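Local coordinates for protein-tyrosine-phosphatase PTP1 (PDB 6KRW) that dephosphorylates phosphotyrosine in proteins, including the MAP kinase MPK6, and with MKP1 represses salicylic acid and camalexin biosynthesis, at residues T136-N141 with V145-Y150; R21-N26 with A31-G36; I95-S100 with I254-A259; L78-D83 with V124-C129; A215-L220 with Y292-D297. All blocks are in the same frame, centred on the assembly; numbering follows the deposited sequence.

Contact 1: residues T136-N141 with V145-Y150; sequences TRLVDN and VKCGDY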
# COMPACT_ATOMS: atom_id res chain seq x y z
N THR A 136 2.37 9.15 -3.98
CA THR A 136 1.77 10.32 -4.64
C THR A 136 2.55 11.57 -4.22
O THR A 136 3.14 11.53 -3.17
CB THR A 136 0.29 10.49 -4.24
OG1 THR A 136 -0.37 11.57 -4.92
CG2 THR A 136 0.10 10.66 -2.76
N ARG A 137 2.39 12.58 -5.04
CA ARG A 137 2.68 13.98 -4.65
C ARG A 137 1.51 14.51 -3.85
O ARG A 137 0.39 13.97 -3.97
CB ARG A 137 2.91 14.86 -5.89
CG ARG A 137 4.09 14.43 -6.74
CD ARG A 137 4.23 15.40 -7.92
NE ARG A 137 5.34 15.04 -8.77
CZ ARG A 137 5.77 15.83 -9.78
NH1 ARG A 137 5.06 16.90 -10.13
NH2 ARG A 137 6.84 15.51 -10.48
N LEU A 138 1.75 15.57 -3.07
CA LEU A 138 0.64 16.29 -2.41
C LEU A 138 -0.29 16.90 -3.48
O LEU A 138 -1.49 16.93 -3.27
CB LEU A 138 1.21 17.34 -1.45
CG LEU A 138 2.09 16.79 -0.32
CD1 LEU A 138 2.69 17.93 0.50
CD2 LEU A 138 1.32 15.84 0.59
N VAL A 139 0.28 17.53 -4.53
CA VAL A 139 -0.53 18.23 -5.57
C VAL A 139 -0.06 17.80 -6.95
O VAL A 139 1.15 17.70 -7.14
CB VAL A 139 -0.44 19.76 -5.42
CG1 VAL A 139 -1.40 20.48 -6.37
CG2 VAL A 139 -0.65 20.19 -3.98
N ASP A 140 -0.98 17.60 -7.89
CA ASP A 140 -0.60 17.13 -9.25
C ASP A 140 -0.31 18.37 -10.10
O ASP A 140 -0.46 19.51 -9.59
CB ASP A 140 -1.65 16.21 -9.87
CG ASP A 140 -2.90 16.89 -10.40
OD1 ASP A 140 -3.04 18.13 -10.27
OD2 ASP A 140 -3.74 16.16 -10.97
N ASN A 141 0.03 18.17 -11.37
CA ASN A 141 0.42 19.34 -12.21
C ASN A 141 -0.80 20.08 -12.76
O ASN A 141 -0.63 21.24 -13.21
CB ASN A 141 1.36 18.91 -13.32
CG ASN A 141 2.75 18.61 -12.79
OD1 ASN A 141 3.15 19.16 -11.76
ND2 ASN A 141 3.50 17.76 -13.49
N VAL A 145 -4.97 19.03 -5.30
CA VAL A 145 -4.41 18.45 -4.05
C VAL A 145 -4.73 16.96 -4.10
O VAL A 145 -5.84 16.62 -4.50
CB VAL A 145 -5.02 19.12 -2.81
CG1 VAL A 145 -6.54 19.04 -2.82
CG2 VAL A 145 -4.47 18.51 -1.53
N LYS A 146 -3.79 16.11 -3.76
CA LYS A 146 -4.04 14.65 -3.85
C LYS A 146 -3.88 14.04 -2.47
O LYS A 146 -4.35 12.93 -2.25
CB LYS A 146 -3.01 13.97 -4.74
CG LYS A 146 -2.97 14.40 -6.19
CD LYS A 146 -4.20 14.12 -6.95
CE LYS A 146 -4.01 14.52 -8.40
NZ LYS A 146 -5.22 14.26 -9.19
N CYS A 147 -3.21 14.70 -1.58
CA CYS A 147 -2.86 14.20 -0.23
C CYS A 147 -2.46 15.35 0.68
O CYS A 147 -1.79 16.26 0.22
CB CYS A 147 -1.73 13.20 -0.31
SG CYS A 147 -1.28 12.49 1.30
N GLY A 148 -2.84 15.33 1.94
CA GLY A 148 -2.50 16.44 2.84
C GLY A 148 -1.12 16.24 3.43
O GLY A 148 -0.64 15.10 3.48
N ASP A 149 -0.46 17.33 3.83
CA ASP A 149 0.88 17.22 4.46
C ASP A 149 0.72 16.82 5.93
O ASP A 149 0.45 17.66 6.78
CB ASP A 149 1.65 18.54 4.33
CG ASP A 149 3.04 18.49 4.94
OD1 ASP A 149 3.37 17.50 5.61
OD2 ASP A 149 3.78 19.51 4.78
N TYR A 150 0.83 15.52 6.19
CA TYR A 150 0.70 14.98 7.55
C TYR A 150 2.07 14.63 8.12
O TYR A 150 2.09 14.07 9.20
CB TYR A 150 -0.22 13.74 7.49
CG TYR A 150 0.31 12.57 6.69
CD1 TYR A 150 1.15 11.63 7.26
CD2 TYR A 150 0.06 12.46 5.33
CE1 TYR A 150 1.70 10.60 6.50
CE2 TYR A 150 0.61 11.45 4.55
CZ TYR A 150 1.44 10.52 5.15
OH TYR A 150 2.03 9.52 4.44
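The two backbones meet at V139 and V145 as a single bridge, CA atoms 4.2 Å apart, and the carbonyl of L138 receives two amides, that of K146 and that of C147. The first bond is nearly straight, but its modelled length, K146 N to L138 O 2.5 Å, is shorter than expected and doubtful; the second, C147 N to L138 O at 3.3 Å, is longer and more bent. L138 sends the end of its side chain toward the other segment, CD2 lying against C147 O and G148 O, while CD1 touches CB of D149. T136 comes from the other flank: OG1 lies 3.6 Å from K146 CB and is bonded to R137 O in the carbonyl plane, and CG2 rests on C147 CB. This is the loop between strands 131-134 and 158-160, matching the E-loop of classical tyrosine phosphatases, which lies next to the mobile WPD loop. K146 is its central side chain. Bent at chi2 (-63°) and extended beyond, it carries NZ to D140 OD2 at 3.0 Å, a weak hydrogen bond within a salt bridge. The stronger partner of NZ is D206, the inferred substrate-binding aspartate, so the lysine lies between two carboxylates. D140 OD1 meanwhile accepts from the amide of T144, which helps to hold the carboxylate in place, and the carbonyl of K146 is bonded to S238, by similarity a substrate-binding residue.

Contact 2: residues R21-N26 with A31-G36; sequences RGKIQN and AHEFTG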
# COMPACT_ATOMS: atom_id res chain seq x y z
N ARG A 21 7.53 -14.25 -17.30
CA ARG A 21 8.21 -13.79 -18.53
C ARG A 21 7.39 -14.26 -19.74
O ARG A 21 7.24 -13.50 -20.71
CB ARG A 21 9.65 -14.30 -18.56
CG ARG A 21 10.49 -13.75 -19.71
CD ARG A 21 11.87 -14.37 -19.64
NE ARG A 21 12.73 -13.69 -18.68
CZ ARG A 21 13.81 -14.22 -18.11
NH1 ARG A 21 14.16 -15.48 -18.34
NH2 ARG A 21 14.52 -13.50 -17.26
N GLY A 22 6.87 -15.49 -19.67
CA GLY A 22 6.03 -15.99 -20.77
C GLY A 22 4.79 -15.12 -20.94
O GLY A 22 4.36 -14.92 -22.08
N LYS A 23 4.22 -14.63 -19.85
CA LYS A 23 3.05 -13.72 -19.92
C LYS A 23 3.43 -12.41 -20.63
O LYS A 23 2.68 -11.97 -21.50
CB LYS A 23 2.50 -13.46 -18.52
CG LYS A 23 1.92 -14.70 -17.84
CD LYS A 23 0.54 -15.01 -18.32
CE LYS A 23 -0.08 -16.19 -17.61
NZ LYS A 23 -0.56 -15.79 -16.27
N ILE A 24 4.57 -11.82 -20.29
CA ILE A 24 4.97 -10.51 -20.90
C ILE A 24 5.29 -10.72 -22.38
O ILE A 24 5.10 -9.77 -23.18
CB ILE A 24 6.13 -9.88 -20.11
CG1 ILE A 24 5.56 -9.30 -18.81
CG2 ILE A 24 6.88 -8.84 -20.91
CD1 ILE A 24 6.58 -8.82 -17.85
N GLN A 25 5.72 -11.93 -22.75
CA GLN A 25 6.02 -12.28 -24.16
C GLN A 25 4.72 -12.53 -24.92
O GLN A 25 4.78 -12.59 -26.15
CB GLN A 25 6.98 -13.47 -24.21
CG GLN A 25 8.38 -13.11 -23.71
CD GLN A 25 9.27 -14.30 -23.47
OE1 GLN A 25 8.84 -15.44 -23.48
NE2 GLN A 25 10.54 -14.02 -23.23
N ASN A 26 3.60 -12.69 -24.22
CA ASN A 26 2.27 -12.89 -24.86
C ASN A 26 1.33 -11.84 -24.28
O ASN A 26 0.44 -12.16 -23.50
CB ASN A 26 1.75 -14.31 -24.66
CG ASN A 26 2.62 -15.34 -25.35
OD1 ASN A 26 2.42 -15.63 -26.53
ND2 ASN A 26 3.58 -15.89 -24.64
N ALA A 31 -3.62 -8.56 -21.16
CA ALA A 31 -4.74 -7.64 -21.46
C ALA A 31 -6.06 -8.36 -21.18
O ALA A 31 -6.97 -7.73 -20.59
CB ALA A 31 -4.65 -7.13 -22.88
N HIS A 32 -6.15 -9.63 -21.62
CA HIS A 32 -7.37 -10.46 -21.44
C HIS A 32 -7.66 -10.60 -19.95
O HIS A 32 -8.85 -10.50 -19.56
CB HIS A 32 -7.21 -11.82 -22.13
CG HIS A 32 -8.47 -12.60 -22.25
ND1 HIS A 32 -8.85 -13.56 -21.34
CD2 HIS A 32 -9.43 -12.58 -23.20
CE1 HIS A 32 -10.00 -14.09 -21.71
NE2 HIS A 32 -10.38 -13.50 -22.85
N GLU A 33 -6.64 -10.85 -19.13
CA GLU A 33 -6.85 -10.98 -17.67
C GLU A 33 -7.48 -9.69 -17.14
O GLU A 33 -8.46 -9.75 -16.35
CB GLU A 33 -5.55 -11.28 -16.93
CG GLU A 33 -4.97 -12.64 -17.21
CD GLU A 33 -3.64 -12.93 -16.53
OE1 GLU A 33 -3.18 -14.09 -16.59
OE2 GLU A 33 -3.04 -11.99 -15.98
N PHE A 34 -6.91 -8.53 -17.48
CA PHE A 34 -7.44 -7.26 -16.92
C PHE A 34 -8.86 -6.98 -17.41
O PHE A 34 -9.69 -6.53 -16.61
CB PHE A 34 -6.50 -6.08 -17.22
CG PHE A 34 -6.86 -4.86 -16.44
CD1 PHE A 34 -6.57 -4.79 -15.09
CD2 PHE A 34 -7.56 -3.81 -17.02
CE1 PHE A 34 -6.93 -3.67 -14.35
CE2 PHE A 34 -7.94 -2.71 -16.27
CZ PHE A 34 -7.61 -2.63 -14.94
N THR A 35 -9.13 -7.22 -18.70
CA THR A 35 -10.50 -7.04 -19.23
C THR A 35 -11.48 -7.93 -18.45
O THR A 35 -12.61 -7.47 -18.14
CB THR A 35 -10.52 -7.32 -20.74
OG1 THR A 35 -9.64 -6.38 -21.36
CG2 THR A 35 -11.90 -7.19 -21.32
N GLY A 36 -11.06 -9.16 -18.13
CA GLY A 36 -11.92 -10.07 -17.34
C GLY A 36 -12.16 -9.54 -15.94
O GLY A 36 -13.28 -9.63 -15.42
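At the corner where helix 7-24 hands over to helix 27-39, K23 and E33 face each other, and their side chains alone join these two segments. The bond is a salt bridge with a hydrogen bond in it, K23 NZ to E33 OE1 3.1 Å, and the ammonium comes in on the syn lone pair, the side of the other carboxylate oxygen. The two chains cross at about a right angle. They also differ in shape: E33 is extended beyond CG, whereas K23 bends at chi2 (-80°) and again at chi4 (78°), a double kink that brings NZ round to OE1. Close by, N26 ND2 reaches back to G22 O at 2.8 Å in a nearly straight bond. With so few atoms in contact, this is a light surface link that spans the change of direction between the helices. The second oxygen of the glutamate, OE2, is hydrogen-bonded to the hydroxyls of Y288 and Y292, and K23 NZ has a further weak bond to Y292 OH. The pair therefore sits over helix 285-303, on which I24 of the first helix and F34 of the second also pack.

Contact 3: residues I95-S100 with I254-A259; sequences IKTSES and IQRILA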
# COMPACT_ATOMS: atom_id res chain seq x y z
N ILE A 95 -5.43 -5.40 4.01
CA ILE A 95 -5.11 -6.25 2.85
C ILE A 95 -4.25 -7.37 3.36
O ILE A 95 -3.11 -7.15 3.79
CB ILE A 95 -4.42 -5.46 1.72
CG1 ILE A 95 -5.12 -4.14 1.42
CG2 ILE A 95 -4.25 -6.33 0.50
CD1 ILE A 95 -6.55 -4.29 0.96
N LYS A 96 -4.78 -8.59 3.34
CA LYS A 96 -4.12 -9.76 3.94
C LYS A 96 -4.45 -10.96 3.08
O LYS A 96 -5.63 -11.27 2.93
CB LYS A 96 -4.52 -9.92 5.40
CG LYS A 96 -3.88 -11.09 6.12
CD LYS A 96 -4.27 -11.16 7.58
CE LYS A 96 -3.53 -12.27 8.30
NZ LYS A 96 -3.92 -12.36 9.73
N THR A 97 -3.46 -11.66 2.58
CA THR A 97 -3.66 -12.83 1.70
C THR A 97 -3.33 -14.11 2.46
O THR A 97 -3.79 -15.16 2.06
CB THR A 97 -2.78 -12.72 0.45
OG1 THR A 97 -1.41 -12.73 0.88
CG2 THR A 97 -3.08 -11.47 -0.34
N SER A 98 -2.53 -14.04 3.50
CA SER A 98 -1.86 -15.23 4.08
C SER A 98 -1.67 -15.03 5.58
O SER A 98 -1.65 -13.89 6.03
CB SER A 98 -0.52 -15.53 3.46
OG SER A 98 -0.41 -15.18 2.08
N GLU A 99 -1.54 -16.12 6.33
CA GLU A 99 -1.15 -16.02 7.75
C GLU A 99 0.22 -16.67 7.85
O GLU A 99 0.29 -17.83 8.19
CB GLU A 99 -2.12 -16.69 8.70
CG GLU A 99 -1.69 -16.52 10.15
CD GLU A 99 -1.72 -15.07 10.59
OE1 GLU A 99 -0.69 -14.55 11.04
OE2 GLU A 99 -2.79 -14.49 10.52
N SER A 100 1.24 -15.90 7.54
CA SER A 100 2.64 -16.38 7.48
C SER A 100 3.54 -15.28 8.05
O SER A 100 3.34 -14.10 7.70
CB SER A 100 3.04 -16.73 6.07
OG SER A 100 4.44 -16.92 6.00
N ILE A 254 5.83 -11.25 -4.86
CA ILE A 254 7.23 -11.68 -4.62
C ILE A 254 7.34 -12.42 -3.28
O ILE A 254 7.95 -13.50 -3.25
CB ILE A 254 8.18 -10.48 -4.73
CG1 ILE A 254 8.19 -9.94 -6.16
CG2 ILE A 254 9.56 -10.83 -4.20
CD1 ILE A 254 8.84 -10.83 -7.17
N GLN A 255 6.75 -11.88 -2.21
CA GLN A 255 6.85 -12.55 -0.89
C GLN A 255 6.23 -13.94 -0.97
O GLN A 255 6.76 -14.87 -0.34
CB GLN A 255 6.17 -11.72 0.18
CG GLN A 255 7.00 -10.52 0.58
CD GLN A 255 6.47 -9.81 1.79
OE1 GLN A 255 5.26 -9.73 1.98
NE2 GLN A 255 7.38 -9.29 2.61
N ARG A 256 5.09 -14.06 -1.63
CA ARG A 256 4.40 -15.37 -1.67
C ARG A 256 5.19 -16.38 -2.51
O ARG A 256 5.23 -17.55 -2.14
CB ARG A 256 2.97 -15.17 -2.16
CG ARG A 256 2.07 -14.59 -1.07
CD ARG A 256 0.77 -14.06 -1.62
NE ARG A 256 0.01 -15.09 -2.34
CZ ARG A 256 -0.81 -14.83 -3.34
NH1 ARG A 256 -1.07 -13.58 -3.67
NH2 ARG A 256 -1.45 -15.84 -3.94
N ILE A 257 5.85 -15.94 -3.59
CA ILE A 257 6.74 -16.85 -4.36
C ILE A 257 7.86 -17.33 -3.43
O ILE A 257 8.12 -18.54 -3.39
CB ILE A 257 7.28 -16.16 -5.61
CG1 ILE A 257 6.16 -15.88 -6.61
CG2 ILE A 257 8.41 -16.99 -6.23
CD1 ILE A 257 6.55 -14.86 -7.68
N LEU A 258 8.47 -16.41 -2.69
CA LEU A 258 9.61 -16.76 -1.81
C LEU A 258 9.15 -17.66 -0.66
O LEU A 258 9.99 -18.39 -0.12
CB LEU A 258 10.22 -15.47 -1.26
CG LEU A 258 11.01 -14.66 -2.28
CD1 LEU A 258 11.42 -13.32 -1.68
CD2 LEU A 258 12.25 -15.43 -2.73
N ALA A 259 7.86 -17.63 -0.33
CA ALA A 259 7.33 -18.45 0.78
C ALA A 259 6.78 -19.78 0.27
O ALA A 259 6.40 -20.61 1.10
CB ALA A 259 6.29 -17.69 1.55
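R256 reaches from its helix toward T97 and S98, and it is the aliphatic part of the arginine that does the touching. Its CD lies 3.6 Å from T97 OG1, with S98 OG a little farther off at 4.0 Å, so that the methylene faces a pair of hydroxyls. Those two are themselves joined by a hydrogen bond, T97 OG1 to S98 OG 2.9 Å, in which either may be the donor. T97 has its OG1 between its own backbone N and carbonyl carbon (chi1 63°), and this turns the oxygen to the arginine. The T97 and R256 side chains meet at a slant, and both hydroxyls stand obliquely to the guanidinium. A bend at chi3 (58°) swings the head of R256 off toward other partners: D261 in a salt bridge, with N252, T270 and S263 adding hydrogen bonds. Helix 242-259 thus meets the loop between strands 92-95 and 106-109, with N252 one turn earlier joined to both sides, to R256 NH1 and to T97 OG1. Chemically the contact is one of van der Waals touch between an arginine shaft and polar oxygens; the arginine's charge is probably balanced by D261, and the bonds to N252, T270 and S263 help to hold its head.

Contact 4: residues L78-D83 with V124-C129; sequences LNPCKD and VIQQHC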
# COMPACT_ATOMS: atom_id res chain seq x y z
N LEU A 78 -10.60 2.59 14.58
CA LEU A 78 -9.94 3.30 15.70
C LEU A 78 -10.61 2.83 16.99
O LEU A 78 -11.84 2.99 17.13
CB LEU A 78 -10.06 4.81 15.53
CG LEU A 78 -9.32 5.38 14.32
CD1 LEU A 78 -9.63 6.85 14.20
CD2 LEU A 78 -7.82 5.13 14.39
N ASN A 79 -9.83 2.29 17.91
CA ASN A 79 -10.33 1.75 19.20
C ASN A 79 -9.19 1.87 20.18
O ASN A 79 -8.25 1.07 20.12
CB ASN A 79 -10.81 0.30 19.04
CG ASN A 79 -11.45 -0.23 20.30
OD1 ASN A 79 -11.46 0.46 21.32
ND2 ASN A 79 -12.00 -1.44 20.24
N PRO A 80 -9.21 2.85 21.11
CA PRO A 80 -10.35 3.74 21.34
C PRO A 80 -10.55 4.83 20.29
O PRO A 80 -9.64 5.12 19.52
CB PRO A 80 -10.01 4.40 22.69
CG PRO A 80 -8.50 4.41 22.71
CD PRO A 80 -8.10 3.12 22.03
N CYS A 81 -11.73 5.44 20.27
CA CYS A 81 -12.08 6.53 19.32
C CYS A 81 -12.87 7.59 20.07
O CYS A 81 -13.66 7.23 20.95
CB CYS A 81 -12.88 6.00 18.15
SG CYS A 81 -13.38 7.30 17.00
N LYS A 82 -12.71 8.85 19.68
CA LYS A 82 -13.27 9.97 20.48
C LYS A 82 -14.78 10.09 20.26
O LYS A 82 -15.42 10.71 21.11
CB LYS A 82 -12.53 11.28 20.18
CG LYS A 82 -12.25 11.59 18.72
CD LYS A 82 -11.12 12.59 18.56
CE LYS A 82 -10.86 12.99 17.12
NZ LYS A 82 -11.77 14.07 16.67
N ASP A 83 -15.33 9.52 19.19
CA ASP A 83 -16.76 9.72 18.85
C ASP A 83 -17.41 8.37 18.56
O ASP A 83 -17.17 7.81 17.48
CB ASP A 83 -16.89 10.66 17.65
CG ASP A 83 -18.31 10.86 17.18
OD1 ASP A 83 -19.24 10.39 17.89
OD2 ASP A 83 -18.48 11.48 16.11
N VAL A 124 -1.85 4.68 12.98
CA VAL A 124 -0.42 4.24 12.94
C VAL A 124 -0.01 3.73 14.32
O VAL A 124 0.63 2.67 14.42
CB VAL A 124 0.49 5.39 12.48
CG1 VAL A 124 1.95 5.04 12.67
CG2 VAL A 124 0.19 5.79 11.05
N ILE A 125 -0.33 4.50 15.36
CA ILE A 125 0.07 4.10 16.74
C ILE A 125 -0.70 2.84 17.15
O ILE A 125 -0.06 1.89 17.63
CB ILE A 125 -0.16 5.26 17.71
CG1 ILE A 125 0.74 6.45 17.34
CG2 ILE A 125 0.05 4.81 19.15
CD1 ILE A 125 0.43 7.71 18.13
N GLN A 126 -2.03 2.84 16.98
CA GLN A 126 -2.86 1.72 17.47
C GLN A 126 -2.49 0.41 16.76
O GLN A 126 -2.51 -0.63 17.42
CB GLN A 126 -4.34 2.04 17.25
CG GLN A 126 -4.88 3.12 18.19
CD GLN A 126 -6.37 3.26 18.11
OE1 GLN A 126 -7.04 2.52 17.37
NE2 GLN A 126 -6.91 4.21 18.86
N GLN A 127 -2.14 0.48 15.48
CA GLN A 127 -1.79 -0.73 14.68
C GLN A 127 -0.27 -0.97 14.69
O GLN A 127 0.18 -1.95 14.11
CB GLN A 127 -2.31 -0.55 13.27
CG GLN A 127 -3.83 -0.41 13.16
CD GLN A 127 -4.56 -1.58 13.76
OE1 GLN A 127 -4.07 -2.71 13.72
NE2 GLN A 127 -5.73 -1.30 14.32
N HIS A 128 0.50 -0.11 15.37
CA HIS A 128 1.99 -0.16 15.44
C HIS A 128 2.60 -0.44 14.05
O HIS A 128 3.43 -1.37 13.90
CB HIS A 128 2.47 -1.14 16.52
CG HIS A 128 1.94 -2.53 16.45
ND1 HIS A 128 2.48 -3.47 15.60
CD2 HIS A 128 0.89 -3.12 17.05
CE1 HIS A 128 1.79 -4.59 15.69
NE2 HIS A 128 0.82 -4.41 16.59
N CYS A 129 2.21 0.36 13.07
CA CYS A 129 2.68 0.19 11.67
C CYS A 129 4.13 0.64 11.59
O CYS A 129 4.40 1.77 11.93
CB CYS A 129 1.86 1.03 10.71
SG CYS A 129 0.11 0.55 10.71
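Q126 lays its side-chain amide against the backbone of N79 and P80 and uses both ends of it. OE1 accepts the amide of N79, N79 N to Q126 OE1 2.9 Å, in a nearly straight bond (169°) with the donor slightly tilted from the carbonyl plane. NE2 of Q126 gives a hydrogen to P80 O at 3.0 Å; the acceptor lies in the amide plane of Q126, and the donor meets a lone pair of P80 O. This paired grip fixes the rotation of the amide, and the other main partner of NE2 is E122 OE2, a turn back on the same helix. The glutamine is extended beyond CG (chi2 -171°), and this length carries its head across to the loop. Apolar atoms flank the amide: P80 CD is 3.6 Å from Q126 NE2, and L78 CD2 is 4.0 Å from Q126 OE1. The peptide bond before P80 is cis, which shapes the backbone that the glutamine amide pairs with. H128 takes positive phi (44°), C129 N bonds back to V124 O and H128 N to I125 O, and helix 117-126 closes in a Schellman motif, with Q126 tying its last turn to the loop after strand 75-77.

Contact 5: residues A215-L220 with Y292-D297; sequences AVREIL and YNAIVD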
# COMPACT_ATOMS: atom_id res chain seq x y z
N ALA A 215 12.54 2.37 -9.19
CA ALA A 215 12.24 3.02 -7.89
C ALA A 215 11.24 2.15 -7.11
O ALA A 215 11.42 1.90 -5.91
CB ALA A 215 11.69 4.40 -8.12
N VAL A 216 10.23 1.65 -7.80
CA VAL A 216 9.22 0.82 -7.08
C VAL A 216 9.88 -0.45 -6.53
O VAL A 216 9.62 -0.83 -5.37
CB VAL A 216 8.04 0.53 -8.01
CG1 VAL A 216 7.13 -0.49 -7.35
CG2 VAL A 216 7.26 1.78 -8.29
N ARG A 217 10.76 -1.08 -7.30
CA ARG A 217 11.47 -2.28 -6.80
C ARG A 217 12.42 -1.91 -5.65
O ARG A 217 12.61 -2.75 -4.77
CB ARG A 217 12.14 -3.02 -7.95
CG ARG A 217 11.13 -3.72 -8.84
CD ARG A 217 11.76 -4.58 -9.91
NE ARG A 217 12.70 -3.85 -10.74
CZ ARG A 217 14.02 -3.96 -10.68
NH1 ARG A 217 14.59 -4.76 -9.79
NH2 ARG A 217 14.76 -3.27 -11.51
N GLU A 218 13.01 -0.71 -5.66
CA GLU A 218 13.85 -0.34 -4.50
C GLU A 218 13.01 -0.28 -3.22
O GLU A 218 13.52 -0.66 -2.16
CB GLU A 218 14.57 0.97 -4.79
CG GLU A 218 15.53 1.32 -3.68
CD GLU A 218 16.39 2.55 -3.92
OE1 GLU A 218 16.80 2.78 -5.06
OE2 GLU A 218 16.49 3.30 -2.98
N ILE A 219 11.77 0.20 -3.31
CA ILE A 219 10.90 0.19 -2.10
C ILE A 219 10.79 -1.25 -1.59
O ILE A 219 11.02 -1.49 -0.40
CB ILE A 219 9.51 0.77 -2.41
CG1 ILE A 219 9.58 2.20 -2.93
CG2 ILE A 219 8.59 0.62 -1.20
CD1 ILE A 219 8.26 2.75 -3.41
N LEU A 220 10.51 -2.20 -2.48
CA LEU A 220 10.38 -3.61 -2.04
C LEU A 220 11.71 -4.11 -1.47
O LEU A 220 11.71 -4.78 -0.42
CB LEU A 220 9.91 -4.46 -3.22
CG LEU A 220 9.91 -5.97 -2.98
CD1 LEU A 220 9.01 -6.31 -1.79
CD2 LEU A 220 9.44 -6.71 -4.23
N TYR A 292 3.19 -6.84 -13.81
CA TYR A 292 3.90 -7.97 -14.45
C TYR A 292 5.36 -7.59 -14.69
O TYR A 292 6.25 -8.37 -14.38
CB TYR A 292 3.25 -8.35 -15.77
CG TYR A 292 2.19 -9.42 -15.65
CD1 TYR A 292 2.57 -10.75 -15.62
CD2 TYR A 292 0.85 -9.11 -15.60
CE1 TYR A 292 1.63 -11.75 -15.52
CE2 TYR A 292 -0.10 -10.12 -15.51
CZ TYR A 292 0.30 -11.43 -15.47
OH TYR A 292 -0.60 -12.48 -15.36
N ASN A 293 5.60 -6.38 -15.21
CA ASN A 293 6.97 -5.96 -15.56
C ASN A 293 7.81 -5.88 -14.29
O ASN A 293 8.96 -6.34 -14.31
CB ASN A 293 6.92 -4.63 -16.32
CG ASN A 293 6.45 -4.81 -17.74
OD1 ASN A 293 6.80 -5.77 -18.39
ND2 ASN A 293 5.72 -3.84 -18.26
N ALA A 294 7.25 -5.31 -13.22
CA ALA A 294 8.02 -5.16 -11.97
C ALA A 294 8.31 -6.55 -11.41
O ALA A 294 9.38 -6.78 -10.84
CB ALA A 294 7.31 -4.28 -10.97
N ILE A 295 7.32 -7.44 -11.43
CA ILE A 295 7.54 -8.79 -10.86
C ILE A 295 8.61 -9.53 -11.67
O ILE A 295 9.50 -10.15 -11.07
CB ILE A 295 6.21 -9.56 -10.82
CG1 ILE A 295 5.27 -8.98 -9.76
CG2 ILE A 295 6.44 -11.05 -10.58
CD1 ILE A 295 3.80 -9.34 -9.93
N VAL A 296 8.55 -9.46 -13.00
CA VAL A 296 9.61 -10.08 -13.84
C VAL A 296 10.97 -9.46 -13.50
O VAL A 296 11.93 -10.24 -13.32
CB VAL A 296 9.27 -9.96 -15.34
CG1 VAL A 296 10.49 -10.24 -16.21
CG2 VAL A 296 8.13 -10.89 -15.70
N ASP A 297 11.05 -8.13 -13.45
CA ASP A 297 12.35 -7.44 -13.22
C ASP A 297 12.90 -7.87 -11.86
O ASP A 297 14.11 -8.12 -11.75
CB ASP A 297 12.19 -5.93 -13.30
CG ASP A 297 11.93 -5.44 -14.71
OD1 ASP A 297 12.06 -6.26 -15.65
OD2 ASP A 297 11.55 -4.25 -14.87
O HOH W 1 14.30 -2.37 -14.58
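R217 and D297 meet where helix 214-223, which follows the loop carrying D206, lies against helix 285-303 in the helical layer of the phosphatase domain. The close-fitting part is on the arginine's shaft. CD of R217 is 3.4 Å from A294 O, and CG is 4.4 Å from A294 CB; the backbones come nearest here, with R217 and A294 CA atoms 6.9 Å apart. A little farther out, CB of D297 presses on one face of the guanidinium, 3.3 Å from R217 NE. The arginine bends at chi3 (-54°), which turns its head back beside the second helix and over D297. Toward the partly exposed carboxylate the contact becomes looser. The carboxylate stands almost upright to the guanidinium, the planes 80° apart, and R217 NE to D297 OD2 is 4.3 Å, too far for a salt bridge; the opposite charges may attract, but no N-H points at the oxygen. T213 serves both groups, its hydroxyl bonded to R217 NE and to D297 OD2, while the acids that do pair with the arginine are E298 and D301, both on NH1. On the looser side a water bridges the two groups: it accepts from R217 NH2 at 3.2 Å and gives a weak hydrogen bond to D297 OD2 at 3.3 Å.

From the N terminus, contact 2 closes first, a short loop at the corner of helices 7-24 and 27-39. Contact 4 opens at 78-83 and contact 3 at 95-100; contact 4 closes at 124-129, tying the loop after strand 75-77 to helix 117-126, so the two cross. Contact 1, a local closure after strand 131-134, nests inside contact 3, which joins the loop after strand 92-95 to helix 242-259. Contact 5 opens at 215-220 before contact 3 ends, so these also cross; it joins helices 214-223 and 285-303. Contacts 2 and 5 touch through helix 285-303. I254 of contact 3 packs on I295 O of that helix and on L220 of helix 214-223. Contacts 1 and 4 touch no others.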